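Local coordinates for VP1 (PDB 6Y5Y), which assembles as the major capsid protein into pentamers that build the polyomavirus shell and binds sialylated glycans, probably as receptors in attachment to host cells, at residues T39-W44 / D270-S275; K59-Y64 / G281-A286. All blocks are in the same frame, centred on the assembly; numbering follows the deposited sequence.

Contact 1 (T39-W44 / D270-S275); sequences TEIELW and DGLFVS. With MG (magnesium ion), chain B.
Between Ile41 and Leu43 on one side and Leu272 and Val274 on the other no flat group intervenes; the flat groups of 39-44 stand on the opposite face of the strand. There the Glu42 carboxylate offers OE2 to a magnesium ion at 2.5 Å, a rather long bond for this metal, and the same oxygen is hydrogen-bonded to Tyr299 OH. The Trp44 indole meets the ring of Tyr299 with the planes inclined at about 60°. This face looks to neighbouring subunits: Ser226 of a third subunit packs on Glu42, and both residues are known to bind magnesium in this protein.

The inward face belongs to the jelly-roll sandwich of VP1. Strand 28-45, paired with strand 291-310 by backbone hydrogen bonds of Ile41 with Val302 and Leu43 with Phe300, lies over strand 271-284, whose Leu272 makes a backbone hydrogen bond with Val91. The alpha carbons of Ile41 and Leu272 are 8.9 Å apart, a spacing of facing sheets rather than of paired strands. Leucine and valine meet tip to tip, Leu43 CD1 lying 3.7 Å from Val274 CG2, with Leu43 CD2 at 3.9 Å from the same methyl. A chi1 of 61° lets Leu43 present both its methyls to Val274. Ile41 and Leu272 instead pass alongside, running opposite ways, and Leu272 CD2 approaches both CB and CG2 of Ile41, each at 4.2 Å. Branched aliphatic residues suit such a seam because they fill it with methyls and bring no polar atom into it. Val91 also touches both Ile41 and Leu43.

Apolar packing without direction thus holds the two sheets together at Ile41 and Leu43, while Glu42, the residue between them, turns the other way and brings its carboxylate to a magnesium ion at the subunit boundary.

Contact 2 (K59-Y64 / G281-A286); sequences KEWYGY and GVLVKA. With SIA (N-acetyl-alpha-neuraminic acid), chain N; GAL (beta-D-galactopyranose), chain C.
Leu283, near the end of strand 271-284 of the jelly roll, packs on Trp61 and Tyr64, which bracket a type II beta turn in the long loop between strands 28-45 and 87-92.

The apolar contact rests on one methyl. Leu283 CD1 lies 4.2 Å from Trp61 CZ3 and equally far from Tyr64 CE2, and the leucine crosses both aromatic side chains at about a right angle. With CG trans to the backbone N (chi1 173°), it extends toward the pair of rings.

The aromatics themselves form a T-shaped (edge-to-face) contact: Trp61 CE3 sits over the centre of the Tyr64 ring, 3.8 Å above the plane. Arg292 adds a cation-pi contact to the indole.

Hydrogen bonds set the turn. Tyr64 N donates to Trp61 O at 2.9 Å, and the positive phi of Gly63 (82°) is one that glycine adopts readily. Tyr64 OH, beyond the apolar contact, is bonded to Ser168 O of a third subunit, fastening the loop to its neighbour.

The polar contact with the glycan is made by Lys285. It follows the strand and, as part of the pocket that also includes Glu66, His69 and Asp287, reaches the sialic acid carboxylate. Its long chain suits this task and bends at chi3 (80°), bringing NZ to 2.7 Å from O1A of N-acetylneuraminic acid in a hydrogen bond.

From the N terminus the chain first lays down 39-44 on strand 28-45, then passes through 59-64 in the long loop that follows. More than two hundred residues later, 270-275 returns to 39-44 and closes the loop of contact 1; farther along the same strand 271-284, residues 281-286 come back to 59-64 and close contact 2. The segments alternate, so the two loops cross. Their centres are 29 Å apart and their nearest atoms about 9 Å. Contact 1 joins facing sheets of the sandwich, whereas contact 2 ties the long loop after strand 28-45 to the far end of strand 271-284, beside the glycan. Both also touch the third subunit.

Contact 1 (T39-W44 / D270-S275)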
ATOM      1  N   THR D  39      -2.916 -35.154 -12.819  1.00 23.82           N
ATOM      2  CA  THR D  39      -2.123 -35.572 -11.672  1.00 29.62           C
ATOM      3  C   THR D  39      -1.724 -34.335 -10.877  1.00 33.38           C
ATOM      4  O   THR D  39      -1.788 -33.207 -11.373  1.00 24.86           O
ATOM      5  CB  THR D  39      -0.879 -36.375 -12.086  1.00 26.39           C
ATOM      6  OG1 THR D  39      -0.411 -37.129 -10.960  1.00 29.05           O
ATOM      7  CG2 THR D  39       0.245 -35.452 -12.558  1.00 27.53           C
ATOM      8  N   GLU D  40      -1.324 -34.556  -9.624  1.00 32.15           N
ATOM      9  CA  GLU D  40      -0.919 -33.478  -8.733  1.00 27.59           C
ATOM     10  C   GLU D  40       0.444 -33.791  -8.141  1.00 32.37           C
ATOM     11  O   GLU D  40       0.749 -34.951  -7.851  1.00 29.56           O
ATOM     12  CB  GLU D  40      -1.926 -33.266  -7.602  1.00 28.86           C
ATOM     13  CG  GLU D  40      -3.217 -32.623  -8.052  1.00 38.63           C
ATOM     14  CD  GLU D  40      -4.077 -32.189  -6.887  1.00 46.88           C
ATOM     15  OE1 GLU D  40      -3.737 -32.547  -5.739  1.00 42.74           O
ATOM     16  OE2 GLU D  40      -5.088 -31.489  -7.118  1.00 54.41           O
ATOM     17  N   ILE D  41       1.250 -32.747  -7.955  1.00 24.64           N
ATOM     18  CA  ILE D  41       2.614 -32.863  -7.450  1.00 19.66           C
ATOM     19  C   ILE D  41       2.776 -31.903  -6.281  1.00 29.26           C
ATOM     20  O   ILE D  41       2.438 -30.721  -6.398  1.00 23.97           O
ATOM     21  CB  ILE D  41       3.649 -32.548  -8.549  1.00 31.68           C
ATOM     22  CG1 ILE D  41       3.468 -33.494  -9.740  1.00 34.29           C
ATOM     23  CG2 ILE D  41       5.057 -32.635  -8.009  1.00 31.55           C
ATOM     24  CD1 ILE D  41       3.547 -34.950  -9.365  1.00 34.23           C
ATOM     25  N   GLU D  42       3.298 -32.405  -5.160  1.00 25.62           N
ATOM     26  CA  GLU D  42       3.594 -31.584  -3.995  1.00 26.03           C
ATOM     27  C   GLU D  42       5.074 -31.680  -3.665  1.00 24.61           C
ATOM     28  O   GLU D  42       5.694 -32.733  -3.852  1.00 27.44           O
ATOM     29  CB  GLU D  42       2.787 -32.021  -2.778  1.00 23.08           C
ATOM     30  CG  GLU D  42       1.292 -31.827  -2.904  1.00 30.13           C
ATOM     31  CD  GLU D  42       0.555 -32.361  -1.693  1.00 32.31           C
ATOM     32  OE1 GLU D  42       0.329 -33.592  -1.632  1.00 35.85           O
ATOM     33  OE2 GLU D  42       0.216 -31.551  -0.797  1.00 24.39           O
ATOM     34  N   LEU D  43       5.636 -30.581  -3.158  1.00 25.48           N
ATOM     35  CA  LEU D  43       7.037 -30.574  -2.751  1.00 24.15           C
ATOM     36  C   LEU D  43       7.318 -29.366  -1.865  1.00 26.41           C
ATOM     37  O   LEU D  43       6.564 -28.389  -1.848  1.00 20.87           O
ATOM     38  CB  LEU D  43       7.970 -30.569  -3.965  1.00 27.29           C
ATOM     39  CG  LEU D  43       7.815 -29.343  -4.865  1.00 26.48           C
ATOM     40  CD1 LEU D  43       8.983 -28.386  -4.707  1.00 30.23           C
ATOM     41  CD2 LEU D  43       7.630 -29.757  -6.319  1.00 31.24           C
ATOM     42  N   TRP D  44       8.411 -29.462  -1.117  1.00 22.86           N
ATOM     43  CA  TRP D  44       9.001 -28.337  -0.409  1.00 22.31           C
ATOM     44  C   TRP D  44      10.336 -27.982  -1.054  1.00 24.12           C
ATOM     45  O   TRP D  44      11.046 -28.852  -1.572  1.00 25.40           O
ATOM     46  CB  TRP D  44       9.248 -28.663   1.072  1.00 28.50           C
ATOM     47  CG  TRP D  44       8.038 -28.816   1.942  1.00 22.26           C
ATOM     48  CD1 TRP D  44       7.436 -29.984   2.307  1.00 25.18           C
ATOM     49  CD2 TRP D  44       7.314 -27.769   2.600  1.00 24.36           C
ATOM     50  NE1 TRP D  44       6.372 -29.730   3.135  1.00 24.07           N
ATOM     51  CE2 TRP D  44       6.273 -28.377   3.330  1.00 23.01           C
ATOM     52  CE3 TRP D  44       7.440 -26.375   2.633  1.00 22.03           C
ATOM     53  CZ2 TRP D  44       5.361 -27.642   4.091  1.00 23.05           C
ATOM     54  CZ3 TRP D  44       6.537 -25.646   3.387  1.00 22.78           C
ATOM     55  CH2 TRP D  44       5.511 -26.281   4.107  1.00 21.93           C
ATOM     56  N   ASP D 270       9.145 -35.311 -19.445  1.00 25.11           N
ATOM     57  CA  ASP D 270       8.315 -35.637 -18.287  1.00 26.47           C
ATOM     58  C   ASP D 270       8.909 -35.077 -16.992  1.00 24.83           C
ATOM     59  O   ASP D 270       8.785 -35.679 -15.924  1.00 24.61           O
ATOM     60  CB  ASP D 270       8.087 -37.149 -18.162  1.00 27.85           C
ATOM     61  CG  ASP D 270       7.323 -37.736 -19.341  1.00 32.20           C
ATOM     62  OD1 ASP D 270       6.558 -37.004 -20.012  1.00 28.11           O
ATOM     63  OD2 ASP D 270       7.482 -38.950 -19.597  1.00 30.11           O
ATOM     64  N   GLY D 271       9.548 -33.913 -17.073  1.00 20.92           N
ATOM     65  CA  GLY D 271      10.084 -33.226 -15.904  1.00 26.18           C
ATOM     66  C   GLY D 271       9.325 -31.940 -15.618  1.00 21.26           C
ATOM     67  O   GLY D 271       9.066 -31.141 -16.524  1.00 24.50           O
ATOM     68  N   LEU D 272       8.979 -31.750 -14.347  1.00 21.48           N
ATOM     69  CA  LEU D 272       8.393 -30.507 -13.862  1.00 23.12           C
ATOM     70  C   LEU D 272       9.466 -29.715 -13.133  1.00 24.13           C
ATOM     71  O   LEU D 272      10.141 -30.245 -12.243  1.00 22.57           O
ATOM     72  CB  LEU D 272       7.215 -30.778 -12.925  1.00 20.30           C
ATOM     73  CG  LEU D 272       6.545 -29.562 -12.288  1.00 23.93           C
ATOM     74  CD1 LEU D 272       5.791 -28.736 -13.340  1.00 18.64           C
ATOM     75  CD2 LEU D 272       5.608 -30.003 -11.181  1.00 26.67           C
ATOM     76  N   PHE D 273       9.618 -28.448 -13.498  1.00 18.42           N
ATOM     77  CA  PHE D 273      10.704 -27.621 -12.995  1.00 20.60           C
ATOM     78  C   PHE D 273      10.126 -26.522 -12.113  1.00 22.95           C
ATOM     79  O   PHE D 273       9.290 -25.734 -12.568  1.00 23.69           O
ATOM     80  CB  PHE D 273      11.511 -27.045 -14.156  1.00 24.59           C
ATOM     81  CG  PHE D 273      12.268 -28.090 -14.933  1.00 26.18           C
ATOM     82  CD1 PHE D 273      11.619 -28.905 -15.850  1.00 27.64           C
ATOM     83  CD2 PHE D 273      13.626 -28.276 -14.723  1.00 24.33           C
ATOM     84  CE1 PHE D 273      12.317 -29.871 -16.561  1.00 30.68           C
ATOM     85  CE2 PHE D 273      14.327 -29.242 -15.423  1.00 26.00           C
ATOM     86  CZ  PHE D 273      13.674 -30.039 -16.346  1.00 23.43           C
ATOM     87  N   VAL D 274      10.554 -26.489 -10.849  1.00 16.81           N
ATOM     88  CA  VAL D 274      10.078 -25.502  -9.889  1.00 18.59           C
ATOM     89  C   VAL D 274      11.281 -24.778  -9.296  1.00 21.63           C
ATOM     90  O   VAL D 274      12.357 -25.356  -9.129  1.00 24.19           O
ATOM     91  CB  VAL D 274       9.210 -26.146  -8.782  1.00 20.22           C
ATOM     92  CG1 VAL D 274       7.946 -26.760  -9.389  1.00 21.00           C
ATOM     93  CG2 VAL D 274       9.993 -27.196  -8.010  1.00 25.11           C
ATOM     94  N   SER D 275      11.107 -23.492  -9.012  1.00 18.83           N
ATOM     95  CA  SER D 275      12.187 -22.712  -8.434  1.00 18.08           C
ATOM     96  C   SER D 275      11.605 -21.533  -7.672  1.00 19.16           C
ATOM     97  O   SER D 275      10.438 -21.175  -7.840  1.00 16.84           O
ATOM     98  CB  SER D 275      13.186 -22.245  -9.500  1.00 19.64           C
ATOM     99  OG  SER D 275      12.556 -21.802 -10.676  1.00 26.20           O
TER
HETATM  100 MG    MG B 408      -1.823 -32.169   0.420  1.00 43.34          MG

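Contact 2 (K59-Y64 / G281-A286)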
ATOM      1  N   LYS D  59      26.924 -24.312  10.649  1.00 26.33           N
ATOM      2  CA  LYS D  59      25.653 -25.030  10.626  1.00 31.00           C
ATOM      3  C   LYS D  59      24.573 -24.335  11.444  1.00 25.39           C
ATOM      4  O   LYS D  59      23.389 -24.443  11.111  1.00 30.18           O
ATOM      5  CB  LYS D  59      25.837 -26.476  11.104  1.00 33.03           C
ATOM      6  CG  LYS D  59      25.985 -26.687  12.604  1.00 35.58           C
ATOM      7  CD  LYS D  59      25.917 -28.184  12.938  1.00 36.22           C
ATOM      8  CE  LYS D  59      26.446 -28.480  14.332  1.00 38.84           C
ATOM      9  N   GLU D  60      24.945 -23.605  12.499  1.00 26.07           N
ATOM     10  CA  GLU D  60      23.913 -22.987  13.322  1.00 30.92           C
ATOM     11  C   GLU D  60      23.193 -21.846  12.608  1.00 26.78           C
ATOM     12  O   GLU D  60      22.161 -21.381  13.106  1.00 25.12           O
ATOM     13  CB  GLU D  60      24.504 -22.488  14.644  1.00 33.63           C
ATOM     14  CG  GLU D  60      25.172 -23.582  15.503  1.00 34.27           C
ATOM     15  CD  GLU D  60      24.297 -24.817  15.744  1.00 42.03           C
ATOM     16  OE1 GLU D  60      23.065 -24.687  15.973  1.00 32.63           O
ATOM     17  OE2 GLU D  60      24.857 -25.934  15.704  1.00 47.00           O
ATOM     18  N   TRP D  61      23.701 -21.389  11.461  1.00 23.75           N
ATOM     19  CA  TRP D  61      23.064 -20.311  10.713  1.00 22.78           C
ATOM     20  C   TRP D  61      22.436 -20.799   9.414  1.00 21.03           C
ATOM     21  O   TRP D  61      22.259 -20.010   8.477  1.00 24.38           O
ATOM     22  CB  TRP D  61      24.069 -19.188  10.452  1.00 19.83           C
ATOM     23  CG  TRP D  61      24.441 -18.509  11.715  1.00 23.26           C
ATOM     24  CD1 TRP D  61      25.614 -18.650  12.408  1.00 27.63           C
ATOM     25  CD2 TRP D  61      23.627 -17.616  12.479  1.00 23.35           C
ATOM     26  NE1 TRP D  61      25.582 -17.882  13.546  1.00 26.31           N
ATOM     27  CE2 TRP D  61      24.372 -17.240  13.615  1.00 29.33           C
ATOM     28  CE3 TRP D  61      22.345 -17.087  12.309  1.00 24.21           C
ATOM     29  CZ2 TRP D  61      23.873 -16.360  14.580  1.00 28.97           C
ATOM     30  CZ3 TRP D  61      21.849 -16.214  13.267  1.00 27.78           C
ATOM     31  CH2 TRP D  61      22.612 -15.861  14.387  1.00 26.66           C
ATOM     32  N   TYR D  62      22.079 -22.081   9.352  1.00 18.93           N
ATOM     33  CA  TYR D  62      21.384 -22.621   8.196  1.00 21.57           C
ATOM     34  C   TYR D  62      20.084 -21.852   7.976  1.00 21.81           C
ATOM     35  O   TYR D  62      19.389 -21.496   8.931  1.00 23.24           O
ATOM     36  CB  TYR D  62      21.105 -24.109   8.415  1.00 22.67           C
ATOM     37  CG  TYR D  62      20.219 -24.742   7.377  1.00 26.90           C
ATOM     38  CD1 TYR D  62      20.593 -24.748   6.045  1.00 26.07           C
ATOM     39  CD2 TYR D  62      19.007 -25.335   7.727  1.00 21.46           C
ATOM     40  CE1 TYR D  62      19.803 -25.320   5.091  1.00 21.53           C
ATOM     41  CE2 TYR D  62      18.204 -25.924   6.771  1.00 25.46           C
ATOM     42  CZ  TYR D  62      18.611 -25.902   5.450  1.00 32.23           C
ATOM     43  OH  TYR D  62      17.843 -26.464   4.464  1.00 32.27           O
ATOM     44  N   GLY D  63      19.767 -21.573   6.713  1.00 21.66           N
ATOM     45  CA  GLY D  63      18.623 -20.735   6.408  1.00 21.18           C
ATOM     46  C   GLY D  63      18.893 -19.249   6.508  1.00 22.62           C
ATOM     47  O   GLY D  63      17.961 -18.449   6.330  1.00 20.04           O
ATOM     48  N   TYR D  64      20.131 -18.860   6.816  1.00 19.03           N
ATOM     49  CA  TYR D  64      20.601 -17.487   6.784  1.00 16.20           C
ATOM     50  C   TYR D  64      21.788 -17.389   5.835  1.00 17.64           C
ATOM     51  O   TYR D  64      22.384 -18.395   5.443  1.00 17.53           O
ATOM     52  CB  TYR D  64      21.047 -16.986   8.162  1.00 20.73           C
ATOM     53  CG  TYR D  64      19.978 -16.879   9.233  1.00 19.20           C
ATOM     54  CD1 TYR D  64      19.429 -18.017   9.829  1.00 17.88           C
ATOM     55  CD2 TYR D  64      19.555 -15.634   9.685  1.00 19.91           C
ATOM     56  CE1 TYR D  64      18.479 -17.903  10.841  1.00 15.61           C
ATOM     57  CE2 TYR D  64      18.613 -15.514  10.683  1.00 18.33           C
ATOM     58  CZ  TYR D  64      18.078 -16.645  11.257  1.00 20.19           C
ATOM     59  OH  TYR D  64      17.142 -16.507  12.255  1.00 22.17           O
ATOM     60  N   GLY D 281      14.098 -10.759   4.827  1.00 16.40           N
ATOM     61  CA  GLY D 281      14.618  -9.616   5.538  1.00 13.40           C
ATOM     62  C   GLY D 281      16.035  -9.916   5.978  1.00 15.19           C
ATOM     63  O   GLY D 281      16.660 -10.858   5.503  1.00 17.31           O
ATOM     64  N   VAL D 282      16.529  -9.091   6.894  1.00 17.26           N
ATOM     65  CA  VAL D 282      17.882  -9.263   7.407  1.00 14.82           C
ATOM     66  C   VAL D 282      17.870  -9.262   8.927  1.00 22.22           C
ATOM     67  O   VAL D 282      16.983  -8.691   9.573  1.00 16.72           O
ATOM     68  CB  VAL D 282      18.861  -8.186   6.896  1.00 17.44           C
ATOM     69  CG1 VAL D 282      18.837  -8.101   5.369  1.00 16.39           C
ATOM     70  CG2 VAL D 282      18.571  -6.843   7.561  1.00 17.29           C
ATOM     71  N   LEU D 283      18.881  -9.922   9.488  1.00 17.53           N
ATOM     72  CA  LEU D 283      19.239  -9.827  10.896  1.00 20.86           C
ATOM     73  C   LEU D 283      20.431  -8.886  11.016  1.00 19.38           C
ATOM     74  O   LEU D 283      21.328  -8.912  10.173  1.00 17.75           O
ATOM     75  CB  LEU D 283      19.588 -11.210  11.453  1.00 22.29           C
ATOM     76  CG  LEU D 283      20.156 -11.344  12.876  1.00 22.11           C
ATOM     77  CD1 LEU D 283      19.686 -12.637  13.503  1.00 25.94           C
ATOM     78  CD2 LEU D 283      21.683 -11.284  12.880  1.00 26.65           C
ATOM     79  N   VAL D 284      20.429  -8.033  12.037  1.00 17.72           N
ATOM     80  CA  VAL D 284      21.517  -7.085  12.267  1.00 17.73           C
ATOM     81  C   VAL D 284      22.287  -7.533  13.500  1.00 20.80           C
ATOM     82  O   VAL D 284      21.704  -7.674  14.581  1.00 15.94           O
ATOM     83  CB  VAL D 284      21.006  -5.646  12.452  1.00 19.17           C
ATOM     84  CG1 VAL D 284      22.159  -4.698  12.778  1.00 21.24           C
ATOM     85  CG2 VAL D 284      20.240  -5.181  11.212  1.00 19.73           C
ATOM     86  N   LYS D 285      23.597  -7.711  13.343  1.00 24.61           N
ATOM     87  CA  LYS D 285      24.456  -8.175  14.430  1.00 23.55           C
ATOM     88  C   LYS D 285      24.705  -7.073  15.448  1.00 20.87           C
ATOM     89  O   LYS D 285      24.960  -5.919  15.095  1.00 22.00           O
ATOM     90  CB  LYS D 285      25.800  -8.662  13.885  1.00 26.24           C
ATOM     91  CG  LYS D 285      25.788 -10.074  13.335  1.00 26.65           C
ATOM     92  CD  LYS D 285      27.208 -10.609  13.136  1.00 28.85           C
ATOM     93  CE  LYS D 285      27.808 -11.090  14.446  1.00 34.36           C
ATOM     94  NZ  LYS D 285      29.228 -11.513  14.281  1.00 28.03           N
ATOM     95  N   ALA D 286      24.659  -7.445  16.729  1.00 23.48           N
ATOM     96  CA  ALA D 286      24.913  -6.461  17.773  1.00 24.31           C
ATOM     97  C   ALA D 286      26.356  -5.957  17.755  1.00 21.04           C
ATOM     98  O   ALA D 286      26.591  -4.777  18.024  1.00 21.53           O
ATOM     99  CB  ALA D 286      24.575  -7.043  19.144  1.00 23.15           C
TER
HETATM  100  C1  SIA N   3      31.622 -10.960  11.514  1.00 21.92           C
HETATM  101  C2  SIA N   3      32.371 -12.280  12.001  1.00 29.31           C
HETATM  102  C3  SIA N   3      31.547 -13.571  11.882  1.00 21.34           C
HETATM  103  C4  SIA N   3      31.333 -14.071  10.450  1.00 20.18           C
HETATM  104  C5  SIA N   3      32.697 -14.173   9.744  1.00 26.52           C
HETATM  105  C6  SIA N   3      33.450 -12.830   9.870  1.00 27.20           C
HETATM  106  C7  SIA N   3      34.882 -12.818   9.271  1.00 28.48           C
HETATM  107  C8  SIA N   3      35.609 -11.503   9.635  1.00 31.94           C
HETATM  108  C9  SIA N   3      36.926 -11.352   8.889  1.00 23.37           C
HETATM  109  C10 SIA N   3      32.921 -15.669   7.777  1.00 29.96           C
HETATM  110  C11 SIA N   3      32.828 -15.759   6.259  1.00 31.99           C
HETATM  111  N5  SIA N   3      32.630 -14.463   8.316  1.00 28.91           N
HETATM  112  O1A SIA N   3      30.441 -10.832  11.911  1.00 24.77           O
HETATM  113  O1B SIA N   3      32.325 -10.185  10.788  1.00 24.33           O
HETATM  114  O4  SIA N   3      30.679 -15.359  10.414  1.00 20.95           O
HETATM  115  O6  SIA N   3      33.606 -12.458  11.232  1.00 29.75           O
HETATM  116  O7  SIA N   3      35.594 -13.972   9.698  1.00 27.10           O
HETATM  117  O8  SIA N   3      34.779 -10.364   9.398  1.00 29.63           O
HETATM  118  O9  SIA N   3      37.476 -10.075   9.245  1.00 34.87           O
HETATM  119  O10 SIA N   3      33.241 -16.646   8.444  1.00 31.90           O
HETATM  120  C1  GAL C   2      35.628 -10.069  14.781  1.00 29.99           C
HETATM  121  C2  GAL C   2      34.848 -11.276  14.277  1.00 33.52           C
HETATM  122  C3  GAL C   2      33.513 -10.835  13.617  1.00 24.41           C
HETATM  123  C4  GAL C   2      32.736  -9.967  14.598  1.00 28.95           C
HETATM  124  C5  GAL C   2      33.623  -8.805  15.017  1.00 33.05           C
HETATM  125  C6  GAL C   2      32.994  -7.853  16.022  1.00 30.23           C
HETATM  126  O2  GAL C   2      35.603 -12.016  13.309  1.00 27.63           O
HETATM  127  O3  GAL C   2      32.708 -11.951  13.292  1.00 27.33           O
HETATM  128  O4  GAL C   2      32.377 -10.732  15.745  1.00 30.72           O
HETATM  129  O5  GAL C   2      34.832  -9.287  15.635  1.00 33.23           O
HETATM  130  O6  GAL C   2      33.758  -6.663  16.130  1.00 28.80           O